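Side-chain contacts in A putative transcriptional regulator (Rhodococcus sp., PDB 2HKU), which probably binds DNA at regulatory sites and controls transcription as a regulator of the TetR family: residues 109-112 against 113-117; 127-130 against 131-134; 163-166 against 167-171. One frame throughout, in Å; residues are numbered along the deposited sequence.

Contact 1. Residues 109-112 against 113-117; sequences PSVE and LFTSA. With EDO (1,2-ethanediol), chain H.
Glu112, Leu113 and Val111 bury the most surface in this local contact, which lies along residues 109-117 of helix 108-120, between side chains one turn apart. Glu112 O is gripped twice: by Ser116 N at 3.0 Å, the i to i+4 bond of the helix, and by Thr115 OG1, which gives its proton to Glu112 O at 2.8 Å. OG1 comes in from the flank of the carbonyl (C=O...O angle 117°). Thr115 also serves Val111, bonding through N to Val111 O at 2.8 Å and setting CG2 4.3 Å from Val111 CG1. The valine suits its buried place, packing on Phe173 and Val176. With chi1 at 71°, Thr115 folds its hydroxyl back on the preceding turn. Were it an alanine, Glu112 O would probably keep its amide donor but lose the hydroxyl, and a gap would open where the methyl packs on Ile177 of its own chain and of the second subunit. Leu113 N reaches Pro109 O at 2.8 Å, while its side chain fits a greasy setting of Phe33, Leu34 and Phe67. Glu112 runs out extended to a hydrogen bond from OE1 to Thr180. An ethanediol, probably from the crystallisation liquor, is hydrogen-bonded to Ser116 O of both subunits. Threonine thus suits this interface: its hydroxyl is paid for within its own helix, and its methyl faces the neighbours.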
loop_
_atom_site.group_PDB
_atom_site.type_symbol
_atom_site.label_atom_id
_atom_site.label_comp_id
_atom_site.label_asym_id
_atom_site.label_seq_id
_atom_site.Cartn_x
_atom_site.Cartn_y
_atom_site.Cartn_z
ATOM N N PRO A 109 -6.822 6.907 8.279
ATOM C CA PRO A 109 -7.445 5.682 8.822
ATOM C C PRO A 109 -8.486 4.991 7.886
ATOM O O PRO A 109 -8.605 3.746 7.907
ATOM C CB PRO A 109 -8.134 6.192 10.115
ATOM C CG PRO A 109 -7.312 7.280 10.511
ATOM C CD PRO A 109 -6.957 8.012 9.248
ATOM N N SER A 110 -9.260 5.786 7.100
ATOM C CA SER A 110 -10.160 5.221 6.073
ATOM C C SER A 110 -9.424 4.516 4.929
ATOM O O SER A 110 -9.798 3.414 4.567
ATOM C CB SER A 110 -11.079 6.375 5.548
ATOM O OG SER A 110 -11.916 6.791 6.622
ATOM N N VAL A 111 -8.384 5.147 4.353
ATOM C CA VAL A 111 -7.522 4.485 3.329
ATOM C C VAL A 111 -6.900 3.216 3.952
ATOM O O VAL A 111 -6.772 2.148 3.303
ATOM C CB VAL A 111 -6.383 5.402 2.850
ATOM C CG1 VAL A 111 -5.480 4.710 1.815
ATOM C CG2 VAL A 111 -6.942 6.708 2.274
ATOM N N GLU A 112 -6.400 3.363 5.172
ATOM C CA GLU A 112 -5.729 2.251 5.838
ATOM C C GLU A 112 -6.697 1.074 6.096
ATOM O O GLU A 112 -6.383 -0.093 5.788
ATOM C CB GLU A 112 -5.042 2.731 7.112
ATOM C CG GLU A 112 -4.524 1.583 7.963
ATOM C CD GLU A 112 -4.037 2.026 9.326
ATOM O OE1 GLU A 112 -3.835 3.274 9.568
ATOM O OE2 GLU A 112 -3.863 1.107 10.149
ATOM N N LEU A 113 -7.894 1.334 6.579
ATOM C CA LEU A 113 -8.898 0.273 6.590
ATOM C C LEU A 113 -9.168 -0.418 5.235
ATOM O O LEU A 113 -9.362 -1.669 5.174
ATOM C CB LEU A 113 -10.235 0.812 7.106
ATOM C CG LEU A 113 -11.336 -0.088 7.556
ATOM C CD1 LEU A 113 -10.745 -0.921 8.730
ATOM C CD2 LEU A 113 -12.483 0.790 8.068
ATOM N N PHE A 114 -9.205 0.362 4.150
ATOM C CA PHE A 114 -9.544 -0.195 2.866
ATOM C C PHE A 114 -8.340 -1.031 2.389
ATOM O O PHE A 114 -8.532 -2.077 1.775
ATOM C CB PHE A 114 -9.759 0.941 1.855
ATOM C CG PHE A 114 -10.027 0.447 0.446
ATOM C CD1 PHE A 114 -11.117 -0.384 0.170
ATOM C CD2 PHE A 114 -9.195 0.864 -0.610
ATOM C CE1 PHE A 114 -11.381 -0.821 -1.140
ATOM C CE2 PHE A 114 -9.456 0.477 -1.916
ATOM C CZ PHE A 114 -10.513 -0.396 -2.224
ATOM N N THR A 115 -7.108 -0.551 2.626
ATOM C CA THR A 115 -5.891 -1.413 2.388
ATOM C C THR A 115 -5.962 -2.764 3.157
ATOM O O THR A 115 -5.596 -3.829 2.581
ATOM C CB THR A 115 -4.482 -0.651 2.602
ATOM O OG1 THR A 115 -4.272 -0.383 3.995
ATOM C CG2 THR A 115 -4.427 0.589 1.799
ATOM N N SER A 116 -6.446 -2.747 4.408
ATOM C CA SER A 116 -6.618 -3.994 5.198
ATOM C C SER A 116 -7.674 -4.851 4.602
ATOM O O SER A 116 -7.492 -6.119 4.452
ATOM C CB SER A 116 -6.932 -3.749 6.665
ATOM O OG SER A 116 -5.767 -3.130 7.189
ATOM N N ALA A 117 -8.754 -4.189 4.179
ATOM C CA ALA A 117 -9.782 -4.926 3.431
ATOM C C ALA A 117 -9.249 -5.607 2.123
ATOM O O ALA A 117 -9.659 -6.731 1.835
ATOM C CB ALA A 117 -11.006 -4.076 3.100
HETATM C C1 EDO H . -3.306 -7.060 7.628
HETATM O O1 EDO H . -2.443 -7.037 8.841
HETATM C C2 EDO H . -4.727 -6.408 7.608
HETATM O O2 EDO H . -5.656 -7.143 6.668
#

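Contact 2. Residues 127-130 against 131-134; sequences LRDL and ITDT
Ile131 begins the second segment with a long, weak bond from its N to Leu127 O (3.3 Å), the backbone being less regular at Leu127. Its CB lies 3.5 Å from Arg128 O, and a branched aliphatic chain suits a residue that is buried on one side of the helix. Thr132 comes next and holds Arg128 O twice, through N at 2.8 Å and through OG1 at 3.2 Å. A chi1 of 60° tucks the hydroxyl in over its own backbone, aiming it at the preceding turn, and turns CG2 toward the arginine. The two side chains cross obliquely, with Arg128 NH1 3.8 Å from Thr132 CG2, a contact of a methyl with the guanidinium and not a polar one. Asp133 then bonds through N to Asp129 O at 2.9 Å. The carboxylates of Asp129 and Asp133 keep apart, with OD1 of Asp129 6.7 Å from OD1 of Asp133; both residues are exposed, where water can soften their likely mutual repulsion. Thr134 repeats the double grip on Leu130 O, but its N and OG1 reach that oxygen from opposite faces of the carbonyl plane, OG1 at 2.6 Å. Placed opposite its carbonyl carbon and beside its N (chi1 -59°), OG1 reaches back to Leu130 O, which gives this buried hydroxyl an acceptor within its own helix while the methyl faces hydrophobic neighbours. Residues 127-134 lie on helix 125-152: Leu130 and Thr134 pack on helix 63-87, Ile131 and Thr134 meet Phe114 of helix 108-120, and Ala181 of the second subunit lies against Arg128, Ile131 and Thr132.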
loop_
_atom_site.group_PDB
_atom_site.type_symbol
_atom_site.label_atom_id
_atom_site.label_comp_id
_atom_site.label_asym_id
_atom_site.label_seq_id
_atom_site.Cartn_x
_atom_site.Cartn_y
_atom_site.Cartn_z
ATOM N N LEU A 127 -16.671 -10.330 -2.816
ATOM C CA LEU A 127 -16.294 -9.622 -1.625
ATOM C C LEU A 127 -15.156 -8.873 -2.395
ATOM O O LEU A 127 -15.002 -7.690 -2.261
ATOM C CB LEU A 127 -15.787 -10.484 -0.473
ATOM C CG LEU A 127 -16.164 -9.978 0.929
ATOM C CD1 LEU A 127 -17.673 -9.785 1.114
ATOM C CD2 LEU A 127 -15.606 -10.882 2.017
ATOM N N ARG A 128 -14.415 -9.626 -3.229
ATOM C CA ARG A 128 -13.569 -9.107 -4.283
ATOM C C ARG A 128 -14.293 -8.083 -5.226
ATOM O O ARG A 128 -13.704 -7.102 -5.616
ATOM C CB ARG A 128 -12.995 -10.267 -5.088
ATOM C CG ARG A 128 -11.856 -9.921 -5.969
ATOM C CD ARG A 128 -12.011 -10.570 -7.348
ATOM N NE ARG A 128 -10.737 -10.587 -8.076
ATOM C CZ ARG A 128 -10.495 -9.994 -9.257
ATOM N NH1 ARG A 128 -11.455 -9.323 -9.909
ATOM N NH2 ARG A 128 -9.276 -10.098 -9.804
ATOM N N ASP A 129 -15.570 -8.319 -5.551
ATOM C CA ASP A 129 -16.359 -7.393 -6.375
ATOM C C ASP A 129 -16.607 -6.020 -5.731
ATOM O O ASP A 129 -16.620 -4.982 -6.405
ATOM C CB ASP A 129 -17.663 -8.058 -6.768
ATOM C CG ASP A 129 -17.458 -9.272 -7.711
ATOM O OD1 ASP A 129 -16.336 -9.540 -8.240
ATOM O OD2 ASP A 129 -18.448 -9.987 -7.876
ATOM N N LEU A 130 -16.799 -6.014 -4.421
ATOM C CA LEU A 130 -16.930 -4.756 -3.648
ATOM C C LEU A 130 -15.611 -3.975 -3.747
ATOM O O LEU A 130 -15.627 -2.752 -3.966
ATOM C CB LEU A 130 -17.128 -5.074 -2.167
ATOM C CG LEU A 130 -18.439 -4.959 -1.364
ATOM C CD1 LEU A 130 -19.646 -5.015 -2.192
ATOM C CD2 LEU A 130 -18.528 -5.933 -0.161
ATOM N N ILE A 131 -14.487 -4.699 -3.564
ATOM C CA ILE A 131 -13.157 -4.141 -3.602
ATOM C C ILE A 131 -12.895 -3.567 -4.982
ATOM O O ILE A 131 -12.421 -2.423 -5.098
ATOM C CB ILE A 131 -11.984 -5.192 -3.274
ATOM C CG1 ILE A 131 -11.937 -5.613 -1.778
ATOM C CG2 ILE A 131 -10.616 -4.581 -3.589
ATOM C CD1 ILE A 131 -11.792 -4.503 -0.791
ATOM N N THR A 132 -13.101 -4.389 -6.034
ATOM C CA THR A 132 -12.810 -3.940 -7.375
ATOM C C THR A 132 -13.736 -2.811 -7.811
ATOM O O THR A 132 -13.304 -1.885 -8.513
ATOM C CB THR A 132 -12.671 -5.101 -8.436
ATOM O OG1 THR A 132 -13.865 -5.825 -8.498
ATOM C CG2 THR A 132 -11.718 -6.030 -7.990
ATOM N N ASP A 133 -15.006 -2.868 -7.453
ATOM C CA ASP A 133 -15.818 -1.775 -7.814
ATOM C C ASP A 133 -15.309 -0.487 -7.180
ATOM O O ASP A 133 -15.370 0.522 -7.811
ATOM C CB ASP A 133 -17.286 -1.950 -7.413
ATOM C CG ASP A 133 -18.110 -2.820 -8.451
ATOM O OD1 ASP A 133 -17.592 -3.136 -9.556
ATOM O OD2 ASP A 133 -19.249 -3.163 -8.105
ATOM N N THR A 134 -14.925 -0.558 -5.904
ATOM C CA THR A 134 -14.446 0.582 -5.063
ATOM C C THR A 134 -13.187 1.165 -5.667
ATOM O O THR A 134 -13.096 2.335 -5.874
ATOM C CB THR A 134 -14.285 0.184 -3.537
ATOM O OG1 THR A 134 -15.561 -0.277 -3.038
ATOM C CG2 THR A 134 -13.783 1.405 -2.620
#

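Contact 3. Residues 163-166 against 167-171; sequences VESK and AFWSA. With EDO (1,2-ethanediol), chain D.
Ala167 N to Val163 O, at 2.8 Å, begins a run of four successive i to i+4 bonds that makes residues 163-171 one unbroken length of helix 161-181. Phe168 bonds to Glu164 and Trp169 to Ser165 in the same way, the latter nearly straight at the hydrogen (171°). The run closes where Ser170 N meets Lys166 O, and that oxygen takes a second proton from Ser170 OG at 2.8 Å. The serine hydroxyl stands between its own N and carbonyl carbon (chi1 52°), folded onto the preceding turn, which supplies a partner for a small polar group in a buried place. Ala167, whose methyl CB rests 3.5 Å from Val163 O, is small enough for a helix face that meets Asn200 of the second subunit. In TetR-family proteins the C-terminal domain is all helical and usually carries both the dimer interface and the ligand pocket; this helix fits the first role, since Lys166 runs out extended to a salt bridge with Glu192 of the second subunit. On another side of the helix lie the aromatic residues. Ser165 OG approaches the Trp169 ring at its edge, in plane, 3.9 Å from CD1, and is itself hydrogen-bonded to His139 O. Phe168 brings CE2 over one face of the indole, 4.2 Å from its plane and nearer the ring's border than its middle. An ethanediol at the indole edge takes a bent bond (142°) from Trp169 NE1 to its O2, 2.9 Å long, is also hydrogen-bonded to Glu83, Ser141 and Leu146, and sets C1 3.8 Å from Phe168 CE2. Glu164, buried, is matched by a salt bridge from its OE2 to Arg158.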
loop_
_atom_site.group_PDB
_atom_site.type_symbol
_atom_site.label_atom_id
_atom_site.label_comp_id
_atom_site.label_asym_id
_atom_site.label_seq_id
_atom_site.Cartn_x
_atom_site.Cartn_y
_atom_site.Cartn_z
ATOM N N VAL A 163 -4.018 5.961 -16.319
ATOM C CA VAL A 163 -2.729 5.580 -15.648
ATOM C C VAL A 163 -2.289 6.621 -14.618
ATOM O O VAL A 163 -1.819 6.289 -13.546
ATOM C CB VAL A 163 -1.602 5.268 -16.690
ATOM C CG1 VAL A 163 -0.250 5.163 -16.073
ATOM C CG2 VAL A 163 -1.950 4.002 -17.441
ATOM N N GLU A 164 -2.541 7.892 -14.905
ATOM C CA GLU A 164 -2.147 8.937 -13.999
ATOM C C GLU A 164 -2.990 8.866 -12.728
ATOM O O GLU A 164 -2.507 9.147 -11.623
ATOM C CB GLU A 164 -2.242 10.283 -14.679
ATOM C CG GLU A 164 -1.302 10.473 -15.850
ATOM C CD GLU A 164 0.080 10.940 -15.394
ATOM O OE1 GLU A 164 0.305 11.051 -14.159
ATOM O OE2 GLU A 164 0.941 11.221 -16.260
ATOM N N SER A 165 -4.278 8.510 -12.870
ATOM C CA SER A 165 -5.117 8.314 -11.682
ATOM C C SER A 165 -4.609 7.158 -10.842
ATOM O O SER A 165 -4.655 7.240 -9.604
ATOM C CB SER A 165 -6.627 8.110 -12.002
ATOM O OG SER A 165 -7.373 8.243 -10.746
ATOM N N LYS A 166 -4.221 6.044 -11.494
ATOM C CA LYS A 166 -3.747 4.889 -10.776
ATOM C C LYS A 166 -2.396 5.135 -10.118
ATOM O O LYS A 166 -2.118 4.558 -9.095
ATOM C CB LYS A 166 -3.643 3.673 -11.725
ATOM C CG LYS A 166 -5.055 3.165 -12.223
ATOM C CD LYS A 166 -4.893 2.129 -13.321
ATOM C CE LYS A 166 -6.313 1.521 -13.687
ATOM N NZ LYS A 166 -5.964 0.190 -14.422
ATOM N N ALA A 167 -1.546 5.949 -10.747
ATOM C CA ALA A 167 -0.260 6.354 -10.151
ATOM C C ALA A 167 -0.476 7.192 -8.939
ATOM O O ALA A 167 0.231 7.046 -7.927
ATOM C CB ALA A 167 0.593 7.139 -11.191
ATOM N N PHE A 168 -1.502 8.032 -8.980
ATOM C CA PHE A 168 -1.871 8.845 -7.808
ATOM C C PHE A 168 -2.424 7.892 -6.665
ATOM O O PHE A 168 -1.971 7.908 -5.531
ATOM C CB PHE A 168 -2.943 9.894 -8.145
ATOM C CG PHE A 168 -3.427 10.693 -6.858
ATOM C CD1 PHE A 168 -2.658 11.734 -6.350
ATOM C CD2 PHE A 168 -4.613 10.344 -6.192
ATOM C CE1 PHE A 168 -3.092 12.451 -5.169
ATOM C CE2 PHE A 168 -5.100 10.990 -5.048
ATOM C CZ PHE A 168 -4.304 12.043 -4.476
ATOM N N TRP A 169 -3.407 7.069 -6.979
ATOM C CA TRP A 169 -3.949 6.180 -5.954
ATOM C C TRP A 169 -2.951 5.157 -5.335
ATOM O O TRP A 169 -3.015 4.895 -4.148
ATOM C CB TRP A 169 -5.284 5.528 -6.410
ATOM C CG TRP A 169 -6.449 6.503 -6.093
ATOM C CD1 TRP A 169 -7.129 7.302 -6.987
ATOM C CD2 TRP A 169 -6.954 6.804 -4.804
ATOM N NE1 TRP A 169 -8.035 8.101 -6.293
ATOM C CE2 TRP A 169 -7.939 7.799 -4.954
ATOM C CE3 TRP A 169 -6.633 6.353 -3.498
ATOM C CZ2 TRP A 169 -8.618 8.337 -3.859
ATOM C CZ3 TRP A 169 -7.337 6.877 -2.415
ATOM C CH2 TRP A 169 -8.359 7.795 -2.608
ATOM N N SER A 170 -2.160 4.474 -6.156
ATOM C CA SER A 170 -1.205 3.497 -5.557
ATOM C C SER A 170 -0.127 4.132 -4.691
ATOM O O SER A 170 0.233 3.562 -3.687
ATOM C CB SER A 170 -0.536 2.691 -6.633
ATOM O OG SER A 170 -0.003 3.577 -7.571
ATOM N N ALA A 171 0.315 5.353 -5.045
ATOM C CA ALA A 171 1.150 6.220 -4.111
ATOM C C ALA A 171 0.430 6.506 -2.769
ATOM O O ALA A 171 0.989 6.344 -1.663
ATOM C CB ALA A 171 1.545 7.584 -4.803
HETATM C C1 EDO D . -8.130 12.464 -6.694
HETATM O O1 EDO D . -9.237 13.304 -7.132
HETATM C C2 EDO D . -8.768 11.619 -5.618
HETATM O O2 EDO D . -9.515 10.617 -6.355
#

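Overall arrangement
All three are local contacts along single helices of the C-terminal domain, and all touch the second subunit. Contact 3 is the buried one, rich in aromatic rings and with its charged ends paired; contacts 1 and 2 are partly buried, and contact 2 has the more exposed, charged side. Contacts 1 and 2 meet directly: Phe114 CE1 lies 3.6 Å from Thr134 CG2, joining helix 108-120 to helix 125-152, and both pack on helix 63-87. Contact 3 touches neither, its centre about 17 Å from that of contact 1 and about 18 Å from that of contact 2. Contacts 1 and 3 each bond one buried hydroxyl to a carbonyl; contact 2 has two, at partly exposed Thr132 and buried Thr134.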